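Local atomic coordinates of galactitol 1-phosphate 5-dehydrogenase (Escherichia coli, PDB entry 4A2C), a protein that oxidises galactitol 1-phosphate to D-tagatose 6-phosphate with NAD(+) as hydride acceptor, working as a zinc-dependent dehydrogenase of galactitol metabolism. Residues C38-P43 and L57-S62; N161-I166 and A185-A190; A254-V259 and K279-I284; P315-R320 and K341-P346. All blocks are in the same frame, centred on the assembly; numbering follows the deposited sequence.

Contact 1. Residues C38-P43 and L57-S62. With NI (nickel (II) ion), chain C.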
loop_
_atom_site.group_PDB
_atom_site.type_symbol
_atom_site.label_atom_id
_atom_site.label_comp_id
_atom_site.label_asym_id
_atom_site.label_seq_id
_atom_site.Cartn_x
_atom_site.Cartn_y
_atom_site.Cartn_z
ATOM N N CYS A 38 -12.751 25.305 -0.867
ATOM C CA CYS A 38 -12.365 23.895 -0.718
ATOM C C CYS A 38 -12.957 23.251 0.546
ATOM O O CYS A 38 -13.214 23.938 1.535
ATOM C CB CYS A 38 -10.834 23.803 -0.692
ATOM S SG CYS A 38 -10.151 22.149 -0.450
ATOM N N GLY A 39 -13.175 21.937 0.515
ATOM C CA GLY A 39 -13.622 21.227 1.704
ATOM C C GLY A 39 -12.740 21.542 2.909
ATOM O O GLY A 39 -13.230 21.660 4.032
ATOM N N SER A 40 -11.439 21.696 2.668
ATOM C CA SER A 40 -10.479 21.895 3.750
ATOM C C SER A 40 -10.582 23.287 4.373
ATOM O O SER A 40 -10.041 23.529 5.458
ATOM C CB SER A 40 -9.043 21.619 3.273
ATOM O OG SER A 40 -8.609 22.570 2.308
ATOM N N ASP A 41 -11.269 24.200 3.691
ATOM C CA ASP A 41 -11.440 25.552 4.223
ATOM C C ASP A 41 -12.529 25.611 5.294
ATOM O O ASP A 41 -12.455 26.417 6.219
ATOM C CB ASP A 41 -11.741 26.553 3.100
ATOM C CG ASP A 41 -10.562 26.747 2.164
ATOM O OD1 ASP A 41 -9.424 26.867 2.664
ATOM O OD2 ASP A 41 -10.769 26.778 0.930
ATOM N N LEU A 42 -13.538 24.751 5.169
ATOM C CA LEU A 42 -14.638 24.726 6.130
ATOM C C LEU A 42 -14.150 24.620 7.583
ATOM O O LEU A 42 -14.573 25.408 8.433
ATOM C CB LEU A 42 -15.641 23.619 5.787
ATOM C CG LEU A 42 -16.653 23.962 4.690
ATOM C CD1 LEU A 42 -16.044 24.863 3.631
ATOM C CD2 LEU A 42 -17.225 22.693 4.061
ATOM N N PRO A 43 -13.264 23.645 7.877
ATOM C CA PRO A 43 -12.696 23.593 9.232
ATOM C C PRO A 43 -11.976 24.884 9.612
ATOM O O PRO A 43 -12.165 25.385 10.726
ATOM C CB PRO A 43 -11.688 22.443 9.144
ATOM C CG PRO A 43 -12.262 21.540 8.103
ATOM C CD PRO A 43 -12.897 22.456 7.082
ATOM N N LEU A 57 -8.289 32.936 3.159
ATOM C CA LEU A 57 -8.083 31.617 2.564
ATOM C C LEU A 57 -8.113 31.678 1.026
ATOM O O LEU A 57 -8.066 32.760 0.439
ATOM C CB LEU A 57 -9.145 30.648 3.072
ATOM C CG LEU A 57 -8.975 30.016 4.452
ATOM C CD1 LEU A 57 -7.705 30.497 5.129
ATOM C CD2 LEU A 57 -10.188 30.270 5.335
ATOM N N GLY A 58 -8.173 30.512 0.384
ATOM C CA GLY A 58 -8.332 30.433 -1.061
ATOM C C GLY A 58 -7.061 30.019 -1.789
ATOM O O GLY A 58 -6.129 30.838 -1.953
ATOM N N HIS A 59 -7.023 28.756 -2.223
ATOM C CA HIS A 59 -5.880 28.229 -2.961
ATOM C C HIS A 59 -6.284 27.522 -4.251
ATOM O O HIS A 59 -5.496 26.747 -4.796
ATOM C CB HIS A 59 -5.102 27.256 -2.103
ATOM C CG HIS A 59 -5.904 26.073 -1.668
ATOM N ND1 HIS A 59 -6.689 26.083 -0.533
ATOM C CD2 HIS A 59 -6.071 24.849 -2.228
ATOM C CE1 HIS A 59 -7.284 24.910 -0.400
ATOM N NE2 HIS A 59 -6.930 24.146 -1.419
ATOM N N GLU A 60 -7.505 27.771 -4.726
ATOM C CA GLU A 60 -7.980 27.181 -5.983
ATOM C C GLU A 60 -8.398 28.308 -6.906
ATOM O O GLU A 60 -9.589 28.634 -6.992
ATOM C CB GLU A 60 -9.199 26.287 -5.745
ATOM C CG GLU A 60 -8.991 25.117 -4.805
ATOM C CD GLU A 60 -10.305 24.416 -4.484
ATOM O OE1 GLU A 60 -11.344 24.783 -5.076
ATOM O OE2 GLU A 60 -10.303 23.504 -3.640
ATOM N N PHE A 61 -7.438 28.931 -7.582
ATOM C CA PHE A 61 -7.775 30.130 -8.331
ATOM C C PHE A 61 -6.948 30.382 -9.580
ATOM O O PHE A 61 -5.811 29.911 -9.713
ATOM C CB PHE A 61 -7.759 31.355 -7.419
ATOM C CG PHE A 61 -6.390 31.746 -6.911
ATOM C CD1 PHE A 61 -5.591 32.601 -7.639
ATOM C CD2 PHE A 61 -5.939 31.302 -5.676
ATOM C CE1 PHE A 61 -4.355 32.987 -7.168
ATOM C CE2 PHE A 61 -4.703 31.676 -5.200
ATOM C CZ PHE A 61 -3.908 32.531 -5.948
ATOM N N SER A 62 -7.547 31.127 -10.495
ATOM C CA SER A 62 -6.938 31.422 -11.769
ATOM C C SER A 62 -7.131 32.912 -12.021
ATOM O O SER A 62 -7.896 33.578 -11.313
ATOM C CB SER A 62 -7.607 30.611 -12.879
ATOM O OG SER A 62 -8.979 30.977 -13.045
HETATM NI NI NI C . -8.039 22.213 -1.889
HETATM O O HOH W 1 -9.242 26.972 -1.524
HETATM O O HOH W 2 -7.550 27.873 1.398
#

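Contact 2. Residues N161-I166 and A185-A190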
loop_
_atom_site.group_PDB
_atom_site.type_symbol
_atom_site.label_atom_id
_atom_site.label_comp_id
_atom_site.label_asym_id
_atom_site.label_seq_id
_atom_site.Cartn_x
_atom_site.Cartn_y
_atom_site.Cartn_z
ATOM N N ASN A 161 -7.124 1.747 -19.143
ATOM C CA ASN A 161 -7.496 0.342 -19.262
ATOM C C ASN A 161 -7.724 -0.346 -17.923
ATOM O O ASN A 161 -7.845 -1.571 -17.860
ATOM C CB ASN A 161 -6.449 -0.423 -20.067
ATOM C CG ASN A 161 -6.441 -0.031 -21.520
ATOM O OD1 ASN A 161 -7.480 0.321 -22.092
ATOM N ND2 ASN A 161 -5.267 -0.094 -22.139
ATOM N N LYS A 162 -7.777 0.432 -16.851
ATOM C CA LYS A 162 -8.027 -0.145 -15.537
ATOM C C LYS A 162 -9.491 -0.036 -15.138
ATOM O O LYS A 162 -10.229 0.819 -15.647
ATOM C CB LYS A 162 -7.132 0.507 -14.484
ATOM C CG LYS A 162 -5.637 0.302 -14.765
ATOM C CD LYS A 162 -4.768 0.898 -13.681
ATOM C CE LYS A 162 -3.286 0.723 -14.014
ATOM N NZ LYS A 162 -2.412 1.266 -12.942
ATOM N N ASN A 163 -9.929 -0.918 -14.249
ATOM C CA ASN A 163 -11.277 -0.796 -13.711
ATOM C C ASN A 163 -11.240 0.105 -12.491
ATOM O O ASN A 163 -10.941 -0.346 -11.376
ATOM C CB ASN A 163 -11.863 -2.169 -13.367
ATOM C CG ASN A 163 -12.199 -2.970 -14.600
ATOM O OD1 ASN A 163 -12.883 -2.480 -15.508
ATOM N ND2 ASN A 163 -11.694 -4.202 -14.659
ATOM N N VAL A 164 -11.513 1.389 -12.701
ATOM C CA VAL A 164 -11.389 2.323 -11.596
ATOM C C VAL A 164 -12.684 2.443 -10.820
ATOM O O VAL A 164 -13.790 2.446 -11.381
ATOM C CB VAL A 164 -10.777 3.711 -11.993
ATOM C CG1 VAL A 164 -10.418 3.769 -13.453
ATOM C CG2 VAL A 164 -11.661 4.855 -11.561
ATOM N N ILE A 165 -12.523 2.507 -9.506
ATOM C CA ILE A 165 -13.637 2.599 -8.579
ATOM C C ILE A 165 -13.366 3.848 -7.738
ATOM O O ILE A 165 -12.300 3.955 -7.120
ATOM C CB ILE A 165 -13.664 1.360 -7.675
ATOM C CG1 ILE A 165 -13.887 0.101 -8.526
ATOM C CG2 ILE A 165 -14.764 1.477 -6.624
ATOM C CD1 ILE A 165 -13.775 -1.213 -7.747
ATOM N N ILE A 166 -14.296 4.803 -7.742
ATOM C CA ILE A 166 -14.130 6.017 -6.939
ATOM C C ILE A 166 -15.075 5.962 -5.747
ATOM O O ILE A 166 -16.277 5.781 -5.902
ATOM C CB ILE A 166 -14.409 7.305 -7.749
ATOM C CG1 ILE A 166 -13.650 7.294 -9.079
ATOM C CG2 ILE A 166 -14.042 8.557 -6.922
ATOM C CD1 ILE A 166 -12.133 7.120 -8.939
ATOM N N ALA A 185 -10.012 4.933 -18.890
ATOM C CA ALA A 185 -10.264 3.842 -17.932
ATOM C C ALA A 185 -11.118 2.789 -18.620
ATOM O O ALA A 185 -12.025 3.132 -19.384
ATOM C CB ALA A 185 -10.998 4.385 -16.709
ATOM N N LYS A 186 -10.855 1.513 -18.360
ATOM C CA LYS A 186 -11.691 0.477 -18.942
ATOM C C LYS A 186 -13.129 0.576 -18.440
ATOM O O LYS A 186 -14.059 0.347 -19.188
ATOM C CB LYS A 186 -11.151 -0.925 -18.648
ATOM C CG LYS A 186 -12.006 -2.020 -19.310
ATOM C CD LYS A 186 -11.781 -3.378 -18.657
ATOM C CE LYS A 186 -12.709 -4.442 -19.247
ATOM N NZ LYS A 186 -12.281 -4.875 -20.607
ATOM N N SER A 187 -13.305 0.869 -17.158
ATOM C CA SER A 187 -14.635 1.089 -16.616
ATOM C C SER A 187 -14.504 2.056 -15.457
ATOM O O SER A 187 -13.433 2.194 -14.871
ATOM C CB SER A 187 -15.250 -0.212 -16.121
ATOM O OG SER A 187 -14.467 -0.779 -15.078
ATOM N N VAL A 188 -15.596 2.735 -15.131
ATOM C CA VAL A 188 -15.621 3.602 -13.962
ATOM C C VAL A 188 -16.861 3.318 -13.121
ATOM O O VAL A 188 -18.005 3.335 -13.610
ATOM C CB VAL A 188 -15.555 5.103 -14.332
ATOM C CG1 VAL A 188 -15.503 5.951 -13.070
ATOM C CG2 VAL A 188 -14.321 5.376 -15.176
ATOM N N THR A 189 -16.607 3.043 -11.852
ATOM C CA THR A 189 -17.651 2.743 -10.893
ATOM C C THR A 189 -17.548 3.755 -9.772
ATOM O O THR A 189 -16.450 4.104 -9.341
ATOM C CB THR A 189 -17.449 1.354 -10.296
ATOM O OG1 THR A 189 -17.752 0.371 -11.291
ATOM C CG2 THR A 189 -18.359 1.149 -9.092
ATOM N N ALA A 190 -18.691 4.214 -9.292
ATOM C CA ALA A 190 -18.717 5.195 -8.223
ATOM C C ALA A 190 -19.479 4.626 -7.043
ATOM O O ALA A 190 -20.473 3.911 -7.213
ATOM C CB ALA A 190 -19.375 6.480 -8.705
HETATM O O HOH W 3 -14.882 0.057 -12.530
#

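Contact 3. Residues A254-V259 and K279-I284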
loop_
_atom_site.group_PDB
_atom_site.type_symbol
_atom_site.label_atom_id
_atom_site.label_comp_id
_atom_site.label_asym_id
_atom_site.label_seq_id
_atom_site.Cartn_x
_atom_site.Cartn_y
_atom_site.Cartn_z
ATOM N N ALA A 254 -5.678 -5.473 -6.671
ATOM C CA ALA A 254 -6.206 -4.139 -6.916
ATOM C C ALA A 254 -5.214 -3.140 -6.331
ATOM O O ALA A 254 -4.592 -3.391 -5.292
ATOM C CB ALA A 254 -7.539 -3.959 -6.267
ATOM N N GLN A 255 -5.061 -2.014 -7.015
ATOM C CA GLN A 255 -4.371 -0.861 -6.448
ATOM C C GLN A 255 -5.363 -0.034 -5.632
ATOM O O GLN A 255 -6.519 0.151 -6.044
ATOM C CB GLN A 255 -3.784 -0.006 -7.563
ATOM C CG GLN A 255 -2.614 -0.651 -8.282
ATOM C CD GLN A 255 -2.224 0.106 -9.532
ATOM O OE1 GLN A 255 -3.012 0.214 -10.477
ATOM N NE2 GLN A 255 -0.998 0.639 -9.549
ATOM N N LEU A 256 -4.901 0.489 -4.497
ATOM C CA LEU A 256 -5.758 1.229 -3.586
ATOM C C LEU A 256 -5.096 2.544 -3.223
ATOM O O LEU A 256 -4.137 2.575 -2.445
ATOM C CB LEU A 256 -5.990 0.407 -2.326
ATOM C CG LEU A 256 -7.336 0.563 -1.622
ATOM C CD1 LEU A 256 -7.860 -0.799 -1.191
ATOM C CD2 LEU A 256 -7.214 1.487 -0.431
ATOM N N ALA A 257 -5.605 3.638 -3.787
ATOM C CA ALA A 257 -5.011 4.956 -3.521
ATOM C C ALA A 257 -5.847 5.675 -2.471
ATOM O O ALA A 257 -7.064 5.848 -2.639
ATOM C CB ALA A 257 -4.948 5.781 -4.806
ATOM N N LEU A 258 -5.197 6.086 -1.386
ATOM C CA LEU A 258 -5.872 6.810 -0.329
ATOM C C LEU A 258 -5.608 8.301 -0.523
ATOM O O LEU A 258 -4.464 8.774 -0.379
ATOM C CB LEU A 258 -5.341 6.362 1.032
ATOM C CG LEU A 258 -5.391 4.854 1.302
ATOM C CD1 LEU A 258 -4.584 4.473 2.535
ATOM C CD2 LEU A 258 -6.836 4.399 1.435
ATOM N N VAL A 259 -6.650 9.058 -0.852
ATOM C CA VAL A 259 -6.497 10.503 -0.934
ATOM C C VAL A 259 -7.253 11.182 0.197
ATOM O O VAL A 259 -7.071 12.371 0.447
ATOM C CB VAL A 259 -6.964 11.055 -2.295
ATOM C CG1 VAL A 259 -6.172 10.405 -3.423
ATOM C CG2 VAL A 259 -8.435 10.793 -2.491
ATOM N N LYS A 279 -5.316 -10.727 -0.806
ATOM C CA LYS A 279 -5.590 -10.200 -2.133
ATOM C C LYS A 279 -4.346 -9.659 -2.811
ATOM O O LYS A 279 -4.371 -9.400 -4.027
ATOM C CB LYS A 279 -6.643 -9.091 -2.043
ATOM C CG LYS A 279 -8.014 -9.606 -1.582
ATOM C CD LYS A 279 -9.039 -8.480 -1.540
ATOM C CE LYS A 279 -10.424 -8.983 -1.130
ATOM N NZ LYS A 279 -11.481 -7.875 -1.250
ATOM N N GLU A 280 -3.269 -9.510 -2.026
ATOM C CA GLU A 280 -2.053 -8.798 -2.446
ATOM C C GLU A 280 -2.350 -7.416 -3.037
ATOM O O GLU A 280 -1.926 -7.058 -4.153
ATOM C CB GLU A 280 -1.147 -9.655 -3.344
ATOM C CG GLU A 280 -0.620 -10.891 -2.612
ATOM C CD GLU A 280 0.411 -11.692 -3.404
ATOM O OE1 GLU A 280 0.158 -12.008 -4.596
ATOM O OE2 GLU A 280 1.479 -12.014 -2.829
ATOM N N LEU A 281 -3.077 -6.634 -2.256
ATOM C CA LEU A 281 -3.360 -5.256 -2.608
ATOM C C LEU A 281 -2.080 -4.456 -2.547
ATOM O O LEU A 281 -1.094 -4.857 -1.914
ATOM C CB LEU A 281 -4.362 -4.644 -1.625
ATOM C CG LEU A 281 -5.690 -5.376 -1.495
ATOM C CD1 LEU A 281 -6.698 -4.506 -0.720
ATOM C CD2 LEU A 281 -6.226 -5.741 -2.876
ATOM N N THR A 282 -2.091 -3.331 -3.252
ATOM C CA THR A 282 -1.028 -2.356 -3.158
ATOM C C THR A 282 -1.765 -1.116 -2.699
ATOM O O THR A 282 -2.650 -0.632 -3.406
ATOM C CB THR A 282 -0.398 -2.126 -4.527
ATOM O OG1 THR A 282 0.426 -3.258 -4.851
ATOM C CG2 THR A 282 0.458 -0.871 -4.524
ATOM N N VAL A 283 -1.452 -0.634 -1.501
ATOM C CA VAL A 283 -2.137 0.534 -1.002
ATOM C C VAL A 283 -1.227 1.750 -1.132
ATOM O O VAL A 283 -0.106 1.778 -0.603
ATOM C CB VAL A 283 -2.586 0.357 0.439
ATOM C CG1 VAL A 283 -3.310 1.622 0.896
ATOM C CG2 VAL A 283 -3.501 -0.882 0.562
ATOM N N ILE A 284 -1.720 2.761 -1.834
ATOM C CA ILE A 284 -0.871 3.876 -2.232
ATOM C C ILE A 284 -1.305 5.135 -1.517
ATOM O O ILE A 284 -2.386 5.655 -1.794
ATOM C CB ILE A 284 -0.984 4.116 -3.758
ATOM C CG1 ILE A 284 -0.710 2.823 -4.542
ATOM C CG2 ILE A 284 -0.051 5.208 -4.199
ATOM C CD1 ILE A 284 -1.124 2.926 -6.022
#

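Contact 4. Residues P315-R320 and K341-P346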
loop_
_atom_site.group_PDB
_atom_site.type_symbol
_atom_site.label_atom_id
_atom_site.label_comp_id
_atom_site.label_asym_id
_atom_site.label_seq_id
_atom_site.Cartn_x
_atom_site.Cartn_y
_atom_site.Cartn_z
ATOM N N PRO A 315 -22.309 21.211 -13.401
ATOM C CA PRO A 315 -23.052 20.466 -12.376
ATOM C C PRO A 315 -22.314 20.422 -11.037
ATOM O O PRO A 315 -22.926 20.077 -10.021
ATOM C CB PRO A 315 -23.148 19.067 -12.973
ATOM C CG PRO A 315 -23.030 19.278 -14.448
ATOM C CD PRO A 315 -22.047 20.391 -14.598
ATOM N N LEU A 316 -21.033 20.788 -11.042
ATOM C CA LEU A 316 -20.202 20.794 -9.827
ATOM C C LEU A 316 -20.276 22.114 -9.090
ATOM O O LEU A 316 -19.855 22.216 -7.934
ATOM C CB LEU A 316 -18.721 20.560 -10.163
ATOM C CG LEU A 316 -18.285 19.251 -10.802
ATOM C CD1 LEU A 316 -16.784 19.281 -10.972
ATOM C CD2 LEU A 316 -18.712 18.059 -9.966
ATOM N N ILE A 317 -20.783 23.138 -9.771
ATOM C CA ILE A 317 -20.732 24.487 -9.232
ATOM C C ILE A 317 -22.049 24.804 -8.537
ATOM O O ILE A 317 -23.116 24.722 -9.137
ATOM C CB ILE A 317 -20.409 25.517 -10.342
ATOM C CG1 ILE A 317 -18.977 25.308 -10.848
ATOM C CG2 ILE A 317 -20.618 26.962 -9.828
ATOM C CD1 ILE A 317 -18.686 25.947 -12.187
ATOM N N ALA A 318 -21.960 25.134 -7.255
ATOM C CA ALA A 318 -23.134 25.483 -6.464
ATOM C C ALA A 318 -23.371 26.990 -6.440
ATOM O O ALA A 318 -24.497 27.450 -6.204
ATOM C CB ALA A 318 -22.990 24.951 -5.041
ATOM N N HIS A 319 -22.323 27.770 -6.680
ATOM C CA HIS A 319 -22.451 29.210 -6.471
ATOM C C HIS A 319 -21.452 30.017 -7.300
ATOM O O HIS A 319 -20.252 29.687 -7.359
ATOM C CB HIS A 319 -22.279 29.503 -4.971
ATOM C CG HIS A 319 -22.348 30.956 -4.604
ATOM N ND1 HIS A 319 -23.456 31.523 -4.008
ATOM C CD2 HIS A 319 -21.433 31.950 -4.714
ATOM C CE1 HIS A 319 -23.226 32.806 -3.784
ATOM N NE2 HIS A 319 -22.005 33.090 -4.204
ATOM N N ARG A 320 -21.968 31.023 -7.993
ATOM C CA ARG A 320 -21.124 32.057 -8.581
ATOM C C ARG A 320 -21.479 33.366 -7.899
ATOM O O ARG A 320 -22.660 33.628 -7.650
ATOM C CB ARG A 320 -21.403 32.203 -10.071
ATOM C CG ARG A 320 -20.308 31.696 -10.974
ATOM C CD ARG A 320 -20.751 30.422 -11.622
ATOM N NE ARG A 320 -20.189 30.230 -12.953
ATOM C CZ ARG A 320 -20.469 29.178 -13.717
ATOM N NH1 ARG A 320 -21.297 28.246 -13.266
ATOM N NH2 ARG A 320 -19.928 29.052 -14.924
ATOM N N LYS A 341 -19.354 23.288 -5.487
ATOM C CA LYS A 341 -18.237 24.236 -5.518
ATOM C C LYS A 341 -18.715 25.679 -5.423
ATOM O O LYS A 341 -19.576 26.117 -6.202
ATOM C CB LYS A 341 -17.376 24.019 -6.775
ATOM C CG LYS A 341 -16.177 24.977 -6.925
ATOM C CD LYS A 341 -15.158 24.841 -5.799
ATOM C CE LYS A 341 -14.586 23.419 -5.718
ATOM N NZ LYS A 341 -13.605 23.349 -4.595
ATOM N N VAL A 342 -18.172 26.414 -4.453
ATOM C CA VAL A 342 -18.488 27.832 -4.307
ATOM C C VAL A 342 -17.389 28.676 -4.928
ATOM O O VAL A 342 -16.250 28.662 -4.466
ATOM C CB VAL A 342 -18.646 28.243 -2.840
ATOM C CG1 VAL A 342 -19.044 29.710 -2.749
ATOM C CG2 VAL A 342 -19.675 27.361 -2.152
ATOM N N LEU A 343 -17.745 29.405 -5.977
ATOM C CA LEU A 343 -16.788 30.177 -6.757
ATOM C C LEU A 343 -16.891 31.649 -6.415
ATOM O O LEU A 343 -17.988 32.199 -6.328
ATOM C CB LEU A 343 -17.085 30.003 -8.248
ATOM C CG LEU A 343 -16.112 29.193 -9.103
ATOM C CD1 LEU A 343 -15.317 28.217 -8.262
ATOM C CD2 LEU A 343 -16.837 28.499 -10.238
ATOM N N LEU A 344 -15.747 32.287 -6.227
ATOM C CA LEU A 344 -15.717 33.730 -6.096
ATOM C C LEU A 344 -15.295 34.251 -7.461
ATOM O O LEU A 344 -14.209 33.913 -7.958
ATOM C CB LEU A 344 -14.697 34.137 -5.039
ATOM C CG LEU A 344 -14.814 35.481 -4.331
ATOM C CD1 LEU A 344 -13.433 35.954 -3.912
ATOM C CD2 LEU A 344 -15.477 36.509 -5.224
ATOM N N ILE A 345 -16.176 35.020 -8.092
ATOM C CA ILE A 345 -15.857 35.676 -9.352
ATOM C C ILE A 345 -15.849 37.188 -9.120
ATOM O O ILE A 345 -16.908 37.833 -9.127
ATOM C CB ILE A 345 -16.902 35.380 -10.439
ATOM C CG1 ILE A 345 -17.263 33.888 -10.470
ATOM C CG2 ILE A 345 -16.392 35.872 -11.800
ATOM C CD1 ILE A 345 -16.206 33.012 -11.102
ATOM N N PRO A 346 -14.658 37.764 -8.898
ATOM C CA PRO A 346 -14.586 39.221 -8.716
ATOM C C PRO A 346 -14.793 39.975 -10.029
ATOM O O PRO A 346 -15.752 40.748 -10.128
ATOM C CB PRO A 346 -13.162 39.444 -8.189
ATOM C CG PRO A 346 -12.729 38.091 -7.648
ATOM C CD PRO A 346 -13.392 37.093 -8.556
#

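Contact 1. Residues C38-P43 and L57-S62
Cys38 and His59 meet on a nickel ion, with Cys38 SG 2.6 Å from the metal and His59 NE2 2.3 Å from it. By similarity both are ligands of the catalytic zinc, a site that Glu144 probably completes, so nickel appears to stand in for zinc here. SG is anti to the backbone N (chi1 178°) and lies at the edge of the imidazole instead of over its face. Glu60 brings its carboxylate alongside, OE2 3.1 Å from the nickel, while OE1 makes a salt bridge to Lys341.

Two waters carry the hydrogen bonding between the segments. One accepts from His59 N at 2.9 Å and lies against Asp41 OD2. The other lies in the ring plane of His59, 2.8 Å from ND1, accepts also from Gly58 N and sits against Asp41 OD1. Within 38-43, Cys38 and Asp41 form a capping box ahead of helix 41-46: Cys38 N reaches Asp41 OD2 at 3.1 Å, on the anti side and 25° out of the carboxylate plane, and Ser40 N points at Cys38 SG (3.4 Å, 167°).

Packing is slight. Asp41 and Leu57 slide past each other in opposite directions, OD1 3.6 Å from Leu57 CG, and Ser40 OG sits at the ring edge. An alanine at Asp41 would probably leave both waters and Cys38 N without their carboxylate partner and Arg44 without its salt-bridge mate.

The chemistry implies a second shell: one buried carboxylate steadies the loop of the cysteine ligand directly and the histidine through water.

Contact 2. Residues N161-I166 and A185-A190
Val164 and Ile166 hydrogen-bond to the strand 187-190, which runs parallel to 163-166 at an axis distance of 4.7 Å and an angle of 19°. Val164 N bonds to Ser187 O at 3.0 Å, Thr189 N to Val164 O at 2.9 Å and Ile166 N to Thr189 O at 2.8 Å, the last nearly along the C=O axis. Where the strands begin, Lys162 O receives two weak bonds, from Lys186 N and Ser187 N. The pair forms the first beta-alpha-beta crossover of the nucleotide-binding Rossmann fold, with helix 171-182 between the strands and a GxGxxG-type turn, as in other NAD-dependent dehydrogenases, after the first.

That helix covers the face bearing Ile166, Val188 and Ala190, all three against Ile177. On the same face Val164 CG1 presses on Ala185 CB at 3.4 Å, tighter than usual carbon packing, and the valine is nearly eclipsed about its first torsion (chi1 -1°), which may reflect strain or the modelling of this side chain. Asn163, Ser187, Ile165 and Thr189 occupy the other face. Ser187 OG donates to Asn163 OD1, though the modelled 2.4 Å is too short to be taken literally. Lys186 runs beside the same amide, CD 3.5 Å from Asn163 OD1, while Asn163 ND2 bonds to Phe229 O. A water donates to Ser187 OG at 2.7 Å and to Val164 O, and also bonds to Thr189 OG1.

Contact 3. Residues A254-V259 and K279-I284
Leu256 and Val283 lie side by side on one face of a parallel strand pair, Leu256 CB 4.0 Å from Val283 CG2. Leu258 comes at the same valine from further along and the two side chains cross obliquely, with Leu258 CD1 only 3.5 Å from Val283 CG1. Leu256 also reaches Leu281, CD1 to CD1 at 3.9 Å, and Leu281 turns its second methyl, CD2, to Ala254 CB at 4.0 Å. CG1 of Val283, anti to the backbone N (chi1 -180°), is the branch that meets Leu258 and also lies near Leu256 CD2, while CG2 packs on Leu256 CB. The opposite face carries Gln255, Thr282, Ala257 and Ile284.

Four backbone bonds set these positions. Thr282 N reaches Ala254 O at 3.2 Å in the carbonyl plane, Leu256 N reaches Thr282 O at 2.7 Å, and Leu258 N reaches Ile284 O at 2.9 Å, tilted 27° from that carbonyl's plane. Ile284 N also bonds to Leu256 O, but its length is doubtfully short.

Further out, a Schellman motif at Glu280 ends helix 270-279 and turns the chain into strand 282-285. Glu280 OE2 then accepts from His151 NE2 and Trp287 N of the second subunit. Gln255 is anchored by Lys162 and by Ala156 O.

Strand 255-258 is bonded on its other side to 231-235, and helix 143-155 packs on Ala257 and Ile284. Strand 282-285 is the last of this chain's Rossmann sheet; at Val283 it pairs antiparallel with a strand of the second subunit, which carries the sheet across the dimer.

Contact 4. Residues P315-R320 and K341-P346
Ile317 and Lys341 pair at the start of a beta-alpha-beta unit in which helix 323-333 links the parallel strands 317-321 and 341-344. Lys341 N bonds to Leu316 O at 2.7 Å. The register then slips by one residue in a beta bulge: Lys341 O accepts both Ala318 N at 2.8 Å and His319 N at 3.2 Å, the two donors coming from the same face of its carbonyl plane. Leu343 N to His319 O, 2.9 Å, follows the bulge.

Ile317 and Leu343 cross at about a right angle, Ile317 CD1 3.7 Å from Leu343 CD2. The same CD1 sits 3.6 Å above the plane of the Arg320 guanidinium, offset toward its rim, while Arg320 CG rests on Ile345. An alanine in place of Ile317 would probably open a gap beside Leu343 and leave one face of the guanidinium without its cover. On the face toward helix 323-333, His319 lays CD2 against Val342 CG1 at 3.8 Å, with Leu343 O in plane at the ring edge.

The Lys341 chain is bent at chi2 (63°) and chi3 (59°), and its NZ also bonds to Leu37 O. Arg320 is held by Glu314 and Glu138. Both cationic ends find carboxylates outside the pair, and the one met by Lys341, Glu60, belongs to the metal-site segment 57-62, so strand 341-344 is tied to that site by a charge pair.

In the fold
Contacts 1 to 3 are largely buried, contact 4 only partly so, and contact 2 has exposed residues at its start. Contacts 2 and 3 belong to one parallel Rossmann sheet, their centres 14 Å apart, and Lys162 of the first bonds to Gln255 of the second. Contacts 1 and 4 both reach the mixed sheet of the catalytic domain and touch through Glu60 and Lys341. The chemistry follows place: metal bonds and waters at contact 1, a ladder with a polar face at contact 2, an aliphatic one at contact 3, a bulged ladder with charged ends at 4. Contact 3 alone meets the other subunit, and it lies across the chain's centre from contact 4.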